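PDB 4TXG: chitinase from Chromobacterium violaceum, which probably hydrolyses the glycosidic bonds of chitin as a family 18 glycoside hydrolase, with carbohydrate binding as a likely further activity. Local coordinates for residues I501-H506 with G518-H524; K530-Y536 with G620-I624; D398-N404 with Y464-W468. All coordinates share one frame. Numbering follows the deposited sequence.

Interaction 1 of 3, residues I501-H506 with G518-H524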
loop_
_atom_site.group_PDB
_atom_site.type_symbol
_atom_site.label_atom_id
_atom_site.label_comp_id
_atom_site.label_asym_id
_atom_site.label_seq_id
_atom_site.Cartn_x
_atom_site.Cartn_y
_atom_site.Cartn_z
ATOM N N ILE A 501 15.188 -3.309 25.734
ATOM C CA ILE A 501 13.802 -3.621 26.098
ATOM C C ILE A 501 12.827 -2.779 25.275
ATOM O O ILE A 501 11.639 -3.101 25.175
ATOM C CB ILE A 501 13.556 -3.392 27.609
ATOM C CG1 ILE A 501 12.249 -4.061 28.059
ATOM C CG2 ILE A 501 13.588 -1.900 27.940
ATOM C CD1 ILE A 501 12.045 -4.072 29.570
ATOM N N ASP A 502 13.343 -1.712 24.658
ATOM C CA ASP A 502 12.541 -0.851 23.783
ATOM C C ASP A 502 12.583 -1.262 22.307
ATOM O O ASP A 502 12.092 -0.529 21.446
ATOM C CB ASP A 502 13.017 0.599 23.893
ATOM C CG ASP A 502 12.855 1.165 25.279
ATOM O OD1 ASP A 502 11.850 0.824 25.946
ATOM O OD2 ASP A 502 13.735 1.954 25.700
ATOM N N ASN A 503 13.149 -2.428 22.008
ATOM C CA ASN A 503 13.449 -2.782 20.624
ATOM C C ASN A 503 13.477 -4.305 20.422
ATOM O O ASN A 503 14.359 -4.834 19.754
ATOM C CB ASN A 503 14.796 -2.143 20.235
ATOM C CG ASN A 503 15.105 -2.229 18.746
ATOM O OD1 ASN A 503 14.229 -2.087 17.894
ATOM N ND2 ASN A 503 16.376 -2.460 18.431
ATOM N N ILE A 504 12.508 -5.012 21.001
ATOM C CA ILE A 504 12.633 -6.468 21.092
ATOM C C ILE A 504 12.421 -7.197 19.767
ATOM O O ILE A 504 12.812 -8.350 19.631
ATOM C CB ILE A 504 11.669 -7.062 22.154
ATOM C CG1 ILE A 504 10.220 -7.121 21.660
ATOM C CG2 ILE A 504 11.788 -6.291 23.464
ATOM C CD1 ILE A 504 9.308 -7.967 22.588
ATOM N N TRP A 505 11.816 -6.527 18.789
ATOM C CA TRP A 505 11.652 -7.124 17.467
ATOM C C TRP A 505 12.698 -6.583 16.492
ATOM O O TRP A 505 12.438 -6.446 15.300
ATOM C CB TRP A 505 10.244 -6.873 16.938
ATOM C CG TRP A 505 9.297 -7.991 17.248
ATOM C CD1 TRP A 505 9.508 -9.040 18.097
ATOM C CD2 TRP A 505 7.985 -8.171 16.704
ATOM N NE1 TRP A 505 8.407 -9.868 18.110
ATOM C CE2 TRP A 505 7.457 -9.353 17.265
ATOM C CE3 TRP A 505 7.208 -7.449 15.794
ATOM C CZ2 TRP A 505 6.183 -9.833 16.939
ATOM C CZ3 TRP A 505 5.943 -7.925 15.478
ATOM C CH2 TRP A 505 5.449 -9.105 16.043
ATOM N N HIS A 506 13.888 -6.294 17.011
ATOM C CA HIS A 506 14.997 -5.817 16.186
ATOM C C HIS A 506 15.470 -6.840 15.158
ATOM O O HIS A 506 15.299 -8.051 15.332
ATOM C CB HIS A 506 16.184 -5.438 17.067
ATOM C CG HIS A 506 16.681 -6.567 17.917
ATOM N ND1 HIS A 506 16.327 -6.713 19.242
ATOM C CD2 HIS A 506 17.486 -7.615 17.626
ATOM C CE1 HIS A 506 16.899 -7.798 19.732
ATOM N NE2 HIS A 506 17.611 -8.364 18.774
ATOM N N GLY A 518 13.585 0.952 17.988
ATOM C CA GLY A 518 12.366 0.986 18.784
ATOM C C GLY A 518 11.228 0.131 18.238
ATOM O O GLY A 518 10.064 0.531 18.312
ATOM N N SER A 519 11.567 -1.036 17.683
ATOM C CA SER A 519 10.578 -1.920 17.057
ATOM C C SER A 519 10.112 -3.000 18.014
ATOM O O SER A 519 10.916 -3.807 18.478
ATOM C CB SER A 519 11.146 -2.597 15.798
ATOM O OG SER A 519 11.556 -1.642 14.836
ATOM N N ASN A 520 8.807 -3.027 18.277
ATOM C CA ASN A 520 8.198 -3.964 19.217
ATOM C C ASN A 520 6.823 -4.388 18.726
ATOM O O ASN A 520 6.150 -3.605 18.071
ATOM C CB ASN A 520 8.024 -3.333 20.606
ATOM C CG ASN A 520 9.301 -2.730 21.152
ATOM O OD1 ASN A 520 10.148 -3.440 21.696
ATOM N ND2 ASN A 520 9.433 -1.413 21.032
ATOM N N PRO A 521 6.377 -5.599 19.091
ATOM C CA PRO A 521 4.966 -5.936 18.880
ATOM C C PRO A 521 4.107 -5.110 19.828
ATOM O O PRO A 521 4.614 -4.713 20.882
ATOM C CB PRO A 521 4.903 -7.426 19.227
ATOM C CG PRO A 521 5.999 -7.612 20.243
ATOM C CD PRO A 521 7.111 -6.677 19.780
ATOM N N MET A 522 2.845 -4.856 19.488
ATOM C CA MET A 522 2.038 -4.009 20.362
ATOM C C MET A 522 1.768 -4.655 21.730
ATOM O O MET A 522 1.538 -3.936 22.713
ATOM C CB MET A 522 0.722 -3.614 19.673
ATOM C CG MET A 522 0.829 -2.289 18.879
ATOM S SD MET A 522 1.539 -0.942 19.858
ATOM C CE MET A 522 0.390 -0.887 21.225
ATOM N N TRP A 523 1.815 -5.987 21.834
ATOM C CA TRP A 523 1.679 -6.573 23.172
ATOM C C TRP A 523 2.830 -6.144 24.075
ATOM O O TRP A 523 2.636 -5.917 25.274
ATOM C CB TRP A 523 1.596 -8.111 23.162
ATOM C CG TRP A 523 2.294 -8.877 22.049
ATOM C CD1 TRP A 523 1.793 -9.142 20.798
ATOM C CD2 TRP A 523 3.559 -9.562 22.121
ATOM N NE1 TRP A 523 2.681 -9.910 20.086
ATOM C CE2 TRP A 523 3.773 -10.179 20.868
ATOM C CE3 TRP A 523 4.541 -9.688 23.111
ATOM C CZ2 TRP A 523 4.929 -10.915 20.579
ATOM C CZ3 TRP A 523 5.685 -10.424 22.829
ATOM C CH2 TRP A 523 5.870 -11.025 21.569
ATOM N N HIS A 524 4.029 -6.013 23.515
ATOM C CA HIS A 524 5.141 -5.600 24.352
ATOM C C HIS A 524 4.978 -4.132 24.753
ATOM O O HIS A 524 5.228 -3.780 25.902
ATOM C CB HIS A 524 6.490 -5.828 23.659
ATOM C CG HIS A 524 7.661 -5.479 24.531
ATOM N ND1 HIS A 524 7.870 -6.067 25.753
ATOM C CD2 HIS A 524 8.659 -4.576 24.364
ATOM C CE1 HIS A 524 8.962 -5.554 26.307
ATOM N NE2 HIS A 524 9.448 -4.642 25.487
HETATM O O HOH W 1 14.303 -1.677 15.162
#
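Residues 501-506 leave a 3-10 turn and fold into a type I beta turn from Asn503 to His506, while 518-524 pass from a positive-phi Gly518 into an extended run ending at Pro521, the N-cap of helix 522-530. The two segments advance in the same direction, with CA atoms 4.3 Å apart at Asn503 and Gly518 and 5.0 Å at Trp505 and Asn520. Gly518 CA makes a CA-H...O contact of 3.1 Å with Asp502 O. One direct backbone bond joins them, from Trp505 N to Ser519 O (2.9 Å). The Asn520 carboxamide straddles the neighbouring peptides: ND2 donates to Asp502 O (2.8 Å), and OD1 accepts from Ile504 N (2.9 Å). Asn503 OD1 accepts in turn from Ser519 N (2.9 Å) and water 1 (2.8 Å), which also reaches Ser519 OG (2.8 Å); Asn503 ND2 bonds to Glu514 and Ser519 OG to Arg466. His524 NE2 donates to Ile501 O (2.7 Å), so the first helical turn is tied to the 3-10 turn. Beyond these bonds the contact is largely apolar. Pro521 CD sits over the Trp505 five-membered ring, 3.5 Å from its centroid, in a CH-pi contact, and Ile504 CD1 lies 3.9 Å from the centroid of the His524 ring, over its face. Trp505 NE1 bonds to Tyr540, and Arg164 adds a cation-pi contact. Four of the five direct hydrogen bonds pair a side-chain group with a backbone group, so the fit of these segments, probably in the insertion domain between the last two barrel strands, depends on Asn503, Asn520 and His524 more than on strand-like pairing.

Interaction 2 of 3, residues K530-Y536 with G620-I624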
loop_
_atom_site.group_PDB
_atom_site.type_symbol
_atom_site.label_atom_id
_atom_site.label_comp_id
_atom_site.label_asym_id
_atom_site.label_seq_id
_atom_site.Cartn_x
_atom_site.Cartn_y
_atom_site.Cartn_z
ATOM N N LYS A 530 2.172 -0.831 31.157
ATOM C CA LYS A 530 1.737 -1.404 32.428
ATOM C C LYS A 530 2.859 -1.528 33.450
ATOM O O LYS A 530 2.608 -1.862 34.607
ATOM C CB LYS A 530 1.128 -2.785 32.201
ATOM C CG LYS A 530 -0.216 -2.775 31.528
ATOM C CD LYS A 530 -1.333 -2.683 32.557
ATOM C CE LYS A 530 -1.193 -3.776 33.600
ATOM N NZ LYS A 530 -2.451 -3.985 34.375
ATOM N N GLY A 531 4.091 -1.279 33.025
ATOM C CA GLY A 531 5.243 -1.436 33.897
ATOM C C GLY A 531 5.709 -2.878 34.027
ATOM O O GLY A 531 6.291 -3.265 35.050
ATOM N N LEU A 532 5.445 -3.671 32.991
ATOM C CA LEU A 532 5.832 -5.082 32.940
ATOM C C LEU A 532 6.903 -5.280 31.872
ATOM O O LEU A 532 6.797 -4.735 30.769
ATOM C CB LEU A 532 4.617 -5.970 32.641
ATOM C CG LEU A 532 3.450 -5.883 33.631
ATOM C CD1 LEU A 532 2.238 -6.627 33.088
ATOM C CD2 LEU A 532 3.852 -6.422 35.003
ATOM N N ALA A 533 7.930 -6.059 32.186
ATOM C CA ALA A 533 9.056 -6.205 31.261
ATOM C C ALA A 533 8.772 -7.233 30.174
ATOM O O ALA A 533 9.305 -7.135 29.067
ATOM C CB ALA A 533 10.319 -6.590 32.023
ATOM N N GLY A 534 7.945 -8.219 30.503
ATOM C CA GLY A 534 7.630 -9.303 29.583
ATOM C C GLY A 534 8.436 -10.563 29.864
ATOM O O GLY A 534 9.663 -10.553 29.793
ATOM N N SER A 535 7.745 -11.654 30.175
ATOM C CA SER A 535 8.409 -12.908 30.540
ATOM C C SER A 535 9.083 -13.585 29.344
ATOM O O SER A 535 9.878 -14.514 29.511
ATOM C CB SER A 535 7.408 -13.874 31.172
ATOM O OG SER A 535 6.412 -14.242 30.233
ATOM N N TYR A 536 8.748 -13.114 28.146
ATOM C CA TYR A 536 9.258 -13.649 26.886
ATOM C C TYR A 536 10.628 -13.096 26.470
ATOM O O TYR A 536 11.161 -13.493 25.439
ATOM C CB TYR A 536 8.238 -13.352 25.774
ATOM C CG TYR A 536 7.675 -11.948 25.903
ATOM C CD1 TYR A 536 8.438 -10.843 25.553
ATOM C CD2 TYR A 536 6.404 -11.729 26.430
ATOM C CE1 TYR A 536 7.954 -9.548 25.705
ATOM C CE2 TYR A 536 5.902 -10.440 26.575
ATOM C CZ TYR A 536 6.683 -9.354 26.215
ATOM O OH TYR A 536 6.192 -8.077 26.366
ATOM N N GLY A 620 0.046 -12.375 35.145
ATOM C CA GLY A 620 -0.533 -11.868 33.915
ATOM C C GLY A 620 0.370 -10.899 33.174
ATOM O O GLY A 620 1.208 -10.227 33.779
ATOM N N GLU A 621 0.185 -10.842 31.857
ATOM C CA GLU A 621 0.865 -9.890 30.978
ATOM C C GLU A 621 0.190 -9.935 29.616
ATOM O O GLU A 621 -0.577 -10.858 29.332
ATOM C CB GLU A 621 2.356 -10.214 30.837
ATOM C CG GLU A 621 2.635 -11.485 30.034
ATOM C CD GLU A 621 4.104 -11.886 30.046
ATOM O OE1 GLU A 621 4.902 -11.227 30.752
ATOM O OE2 GLU A 621 4.459 -12.869 29.356
ATOM N N TYR A 622 0.467 -8.943 28.774
ATOM C CA TYR A 622 0.000 -8.992 27.397
ATOM C C TYR A 622 0.882 -9.908 26.558
ATOM O O TYR A 622 2.076 -10.047 26.802
ATOM C CB TYR A 622 -0.024 -7.601 26.762
ATOM C CG TYR A 622 -1.109 -6.693 27.286
ATOM C CD1 TYR A 622 -2.388 -6.728 26.746
ATOM C CD2 TYR A 622 -0.850 -5.790 28.313
ATOM C CE1 TYR A 622 -3.389 -5.891 27.215
ATOM C CE2 TYR A 622 -1.843 -4.937 28.786
ATOM C CZ TYR A 622 -3.109 -4.999 28.233
ATOM O OH TYR A 622 -4.103 -4.172 28.700
ATOM N N PHE A 623 0.280 -10.524 25.555
ATOM C CA PHE A 623 1.020 -11.394 24.660
ATOM C C PHE A 623 0.226 -11.447 23.370
ATOM O O PHE A 623 -0.720 -10.672 23.187
ATOM C CB PHE A 623 1.214 -12.785 25.280
ATOM C CG PHE A 623 2.288 -13.621 24.611
ATOM C CD1 PHE A 623 3.594 -13.159 24.525
ATOM C CD2 PHE A 623 1.983 -14.865 24.081
ATOM C CE1 PHE A 623 4.581 -13.922 23.914
ATOM C CE2 PHE A 623 2.962 -15.639 23.476
ATOM C CZ PHE A 623 4.261 -15.163 23.392
ATOM N N ILE A 624 0.612 -12.358 22.489
ATOM C CA ILE A 624 -0.022 -12.511 21.191
ATOM C C ILE A 624 -1.531 -12.706 21.329
ATOM O O ILE A 624 -1.985 -13.537 22.120
ATOM C CB ILE A 624 0.588 -13.711 20.445
ATOM C CG1 ILE A 624 2.072 -13.461 20.156
ATOM C CG2 ILE A 624 -0.200 -14.020 19.184
ATOM C CD1 ILE A 624 2.795 -14.687 19.582
HETATM O O HOH W 2 5.920 -9.376 32.583
#
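The carboxylate of Glu621 receives two hydrogen bonds from Ser535: N donates to OE1 (2.9 Å) and OG to OE2 (2.5 Å). OE2 also takes part in a salt bridge with Arg615, while water 2 links OE1 (2.8 Å) to Gly534 N (3.1 Å). Gly534 takes backbone angles that suit glycine, and a CB here would run into the Tyr536 ring. The loop starts where helix 522-530 ends in a Schellman motif at Gly531, whose phi is positive; its partner, strand 621-624, pairs antiparallel with strand 609-612 in a two-stranded hairpin that follows the last strand of the TIM barrel. Around the carboxylate the contacts are van der Waals. Tyr536 CD2 meets Phe623 CD1 at 3.7 Å, the two rings nearly parallel but slid apart, and Tyr536 OH bonds to His524. Leu532 CD1 rests 3.8 Å from Gly620 O, and at the outer end Lys530 CG lies 3.9 Å from Tyr622 CE2, at the edge of that ring.

Interaction 3 of 3, residues D398-N404 with Y464-W468. With CS (cesium ion), chain M.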
loop_
_atom_site.group_PDB
_atom_site.type_symbol
_atom_site.label_atom_id
_atom_site.label_comp_id
_atom_site.label_asym_id
_atom_site.label_seq_id
_atom_site.Cartn_x
_atom_site.Cartn_y
_atom_site.Cartn_z
ATOM N N ASP A 398 5.081 3.482 8.864
ATOM C CA ASP A 398 6.485 3.855 8.685
ATOM C C ASP A 398 6.631 5.215 8.009
ATOM O O ASP A 398 7.557 5.431 7.222
ATOM C CB ASP A 398 7.239 2.787 7.894
ATOM C CG ASP A 398 7.543 1.562 8.730
ATOM O OD1 ASP A 398 7.339 1.616 9.959
ATOM O OD2 ASP A 398 8.003 0.552 8.163
ATOM N N LEU A 399 5.730 6.139 8.340
ATOM C CA LEU A 399 5.815 7.515 7.854
ATOM C C LEU A 399 6.918 8.272 8.596
ATOM O O LEU A 399 7.490 9.229 8.069
ATOM C CB LEU A 399 4.470 8.242 8.028
ATOM C CG LEU A 399 3.304 7.673 7.211
ATOM C CD1 LEU A 399 1.991 8.365 7.563
ATOM C CD2 LEU A 399 3.603 7.793 5.726
ATOM N N HIS A 400 7.197 7.832 9.820
ATOM C CA HIS A 400 8.308 8.329 10.630
ATOM C C HIS A 400 8.943 7.147 11.360
ATOM O O HIS A 400 8.263 6.176 11.685
ATOM C CB HIS A 400 7.839 9.387 11.641
ATOM C CG HIS A 400 7.502 10.703 11.017
ATOM N ND1 HIS A 400 8.449 11.507 10.422
ATOM C CD2 HIS A 400 6.317 11.354 10.880
ATOM C CE1 HIS A 400 7.870 12.593 9.942
ATOM N NE2 HIS A 400 6.575 12.525 10.212
ATOM N N GLY A 401 10.240 7.235 11.622
ATOM C CA GLY A 401 10.977 6.138 12.230
ATOM C C GLY A 401 12.428 6.538 12.391
ATOM O O GLY A 401 12.831 7.598 11.913
ATOM N N ALA A 402 13.223 5.683 13.028
ATOM C CA ALA A 402 14.556 6.082 13.468
ATOM C C ALA A 402 15.624 6.054 12.368
ATOM O O ALA A 402 16.812 6.243 12.645
ATOM C CB ALA A 402 14.987 5.215 14.639
ATOM N N TRP A 403 15.207 5.848 11.126
ATOM C CA TRP A 403 16.096 6.079 9.985
ATOM C C TRP A 403 16.397 7.578 9.833
ATOM O O TRP A 403 17.370 7.957 9.178
ATOM C CB TRP A 403 15.482 5.515 8.698
ATOM C CG TRP A 403 14.027 5.843 8.533
ATOM C CD1 TRP A 403 13.503 6.951 7.940
ATOM C CD2 TRP A 403 12.909 5.056 8.969
ATOM N NE1 TRP A 403 12.130 6.905 7.978
ATOM C CE2 TRP A 403 11.742 5.751 8.602
ATOM C CE3 TRP A 403 12.784 3.827 9.629
ATOM C CZ2 TRP A 403 10.467 5.261 8.872
ATOM C CZ3 TRP A 403 11.514 3.344 9.901
ATOM C CH2 TRP A 403 10.374 4.060 9.523
ATOM N N ASN A 404 15.575 8.431 10.438
ATOM C CA ASN A 404 15.961 9.837 10.566
ATOM C C ASN A 404 15.580 10.417 11.923
ATOM O O ASN A 404 15.024 9.729 12.775
ATOM C CB ASN A 404 15.384 10.681 9.419
ATOM C CG ASN A 404 13.866 10.755 9.428
ATOM O OD1 ASN A 404 13.251 11.031 10.449
ATOM N ND2 ASN A 404 13.258 10.517 8.266
ATOM N N TYR A 464 2.798 -2.717 15.288
ATOM C CA TYR A 464 4.148 -2.697 15.837
ATOM C C TYR A 464 4.522 -1.242 16.101
ATOM O O TYR A 464 3.846 -0.330 15.641
ATOM C CB TYR A 464 5.154 -3.334 14.871
ATOM C CG TYR A 464 5.244 -2.557 13.576
ATOM C CD1 TYR A 464 4.380 -2.837 12.524
ATOM C CD2 TYR A 464 6.150 -1.505 13.422
ATOM C CE1 TYR A 464 4.430 -2.119 11.352
ATOM C CE2 TYR A 464 6.203 -0.777 12.241
ATOM C CZ TYR A 464 5.335 -1.087 11.215
ATOM O OH TYR A 464 5.370 -0.373 10.035
ATOM N N THR A 465 5.610 -1.043 16.828
ATOM C CA THR A 465 6.101 0.292 17.140
ATOM C C THR A 465 7.355 0.650 16.354
ATOM O O THR A 465 8.048 -0.227 15.825
ATOM C CB THR A 465 6.459 0.419 18.637
ATOM O OG1 THR A 465 7.605 -0.399 18.904
ATOM C CG2 THR A 465 5.303 -0.041 19.509
ATOM N N ARG A 466 7.632 1.948 16.286
ATOM C CA ARG A 466 8.969 2.458 15.978
ATOM C C ARG A 466 9.301 3.423 17.103
ATOM O O ARG A 466 8.400 3.960 17.747
ATOM C CB ARG A 466 9.033 3.178 14.630
ATOM C CG ARG A 466 8.648 2.354 13.413
ATOM C CD ARG A 466 9.594 1.200 13.140
ATOM N NE ARG A 466 9.453 0.765 11.752
ATOM C CZ ARG A 466 9.993 -0.341 11.261
ATOM N NH1 ARG A 466 10.711 -1.135 12.049
ATOM N NH2 ARG A 466 9.812 -0.651 9.984
ATOM N N GLY A 467 10.578 3.658 17.356
ATOM C CA GLY A 467 10.908 4.508 18.483
ATOM C C GLY A 467 12.333 5.023 18.497
ATOM O O GLY A 467 13.221 4.439 17.870
ATOM N N TRP A 468 12.521 6.113 19.239
ATOM C CA TRP A 468 13.797 6.813 19.395
ATOM C C TRP A 468 14.171 6.916 20.873
ATOM O O TRP A 468 13.295 6.913 21.735
ATOM C CB TRP A 468 13.725 8.239 18.842
ATOM C CG TRP A 468 13.389 8.436 17.390
ATOM C CD1 TRP A 468 14.257 8.803 16.398
ATOM C CD2 TRP A 468 12.091 8.352 16.775
ATOM N NE1 TRP A 468 13.585 8.933 15.201
ATOM C CE2 TRP A 468 12.256 8.658 15.405
ATOM C CE3 TRP A 468 10.809 8.034 17.244
ATOM C CZ2 TRP A 468 11.194 8.658 14.503
ATOM C CZ3 TRP A 468 9.750 8.029 16.345
ATOM C CH2 TRP A 468 9.951 8.332 14.985
HETATM CS CS CS M . 6.186 -2.502 7.990
HETATM O O HOH W 3 4.993 -3.625 5.121
HETATM O O HOH W 4 8.819 -3.883 8.316
#
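Family 18 chitinases carry their active site at the C-terminal ends of the TIM-barrel strands, where this contact joins loop 398-404, which follows barrel strand 391-395 and opens with Asp398, the aspartate of the family's Met-x-Tyr-Asp motif, to segment 464-468, which follows barrel strand 457-462 and runs into strand 466-468. Asp398 and Arg466 form a bidentate salt bridge, with Arg466 NE donating to Asp398 OD1 (2.9 Å) and Arg466 NH2 to Asp398 OD2 (2.8 Å). A cesium ion lies beside it, bound by Tyr464 OH at 3.1 Å, Asp398 OD2 at 3.6 Å, and waters 3 and 4. The type I turn from Gly401 to Asn404 settles on Trp468. Trp468 NE1 donates to Asn404 O (2.9 Å), Ala402 CB stands over the five-membered ring in a CH-pi contact (4.2 Å to the centroid), and Gly401 C comes within 3.2 Å of Trp468 CZ2. A CB on Gly401 would strike Trp403 CH2. His400 bonds Asp419 and touches Glu421 of helix 420-424. Strand 466-468 is an outer strand of a four-stranded antiparallel sheet, probably that of the insertion domain, next to strand 575-578, while Thr465 packs on Met522 of helix 522-530.

Overall arrangement
Interaction 1 lies between the other two, its centre about 12 Å from each of theirs; interactions 2 and 3 are about 22 Å apart by centres and do not touch, their nearest atoms about 11 Å apart. Toward interaction 3, Thr465 OG1 lies 2.7 Å from Gly518 O and Thr465 N 2.9 Å from Asn520 O, both probable hydrogen bonds, and Arg466 NH1 bonds to Ser519 OG. Toward interaction 2, His524 ND1 is 2.7 Å from Tyr536 OH. The helix 522-530 begins in interaction 1 and ends in interaction 2. Contacts thus run from the cesium-bearing barrel mouth, through the probable insertion domain, to the hairpin beyond the last barrel strand.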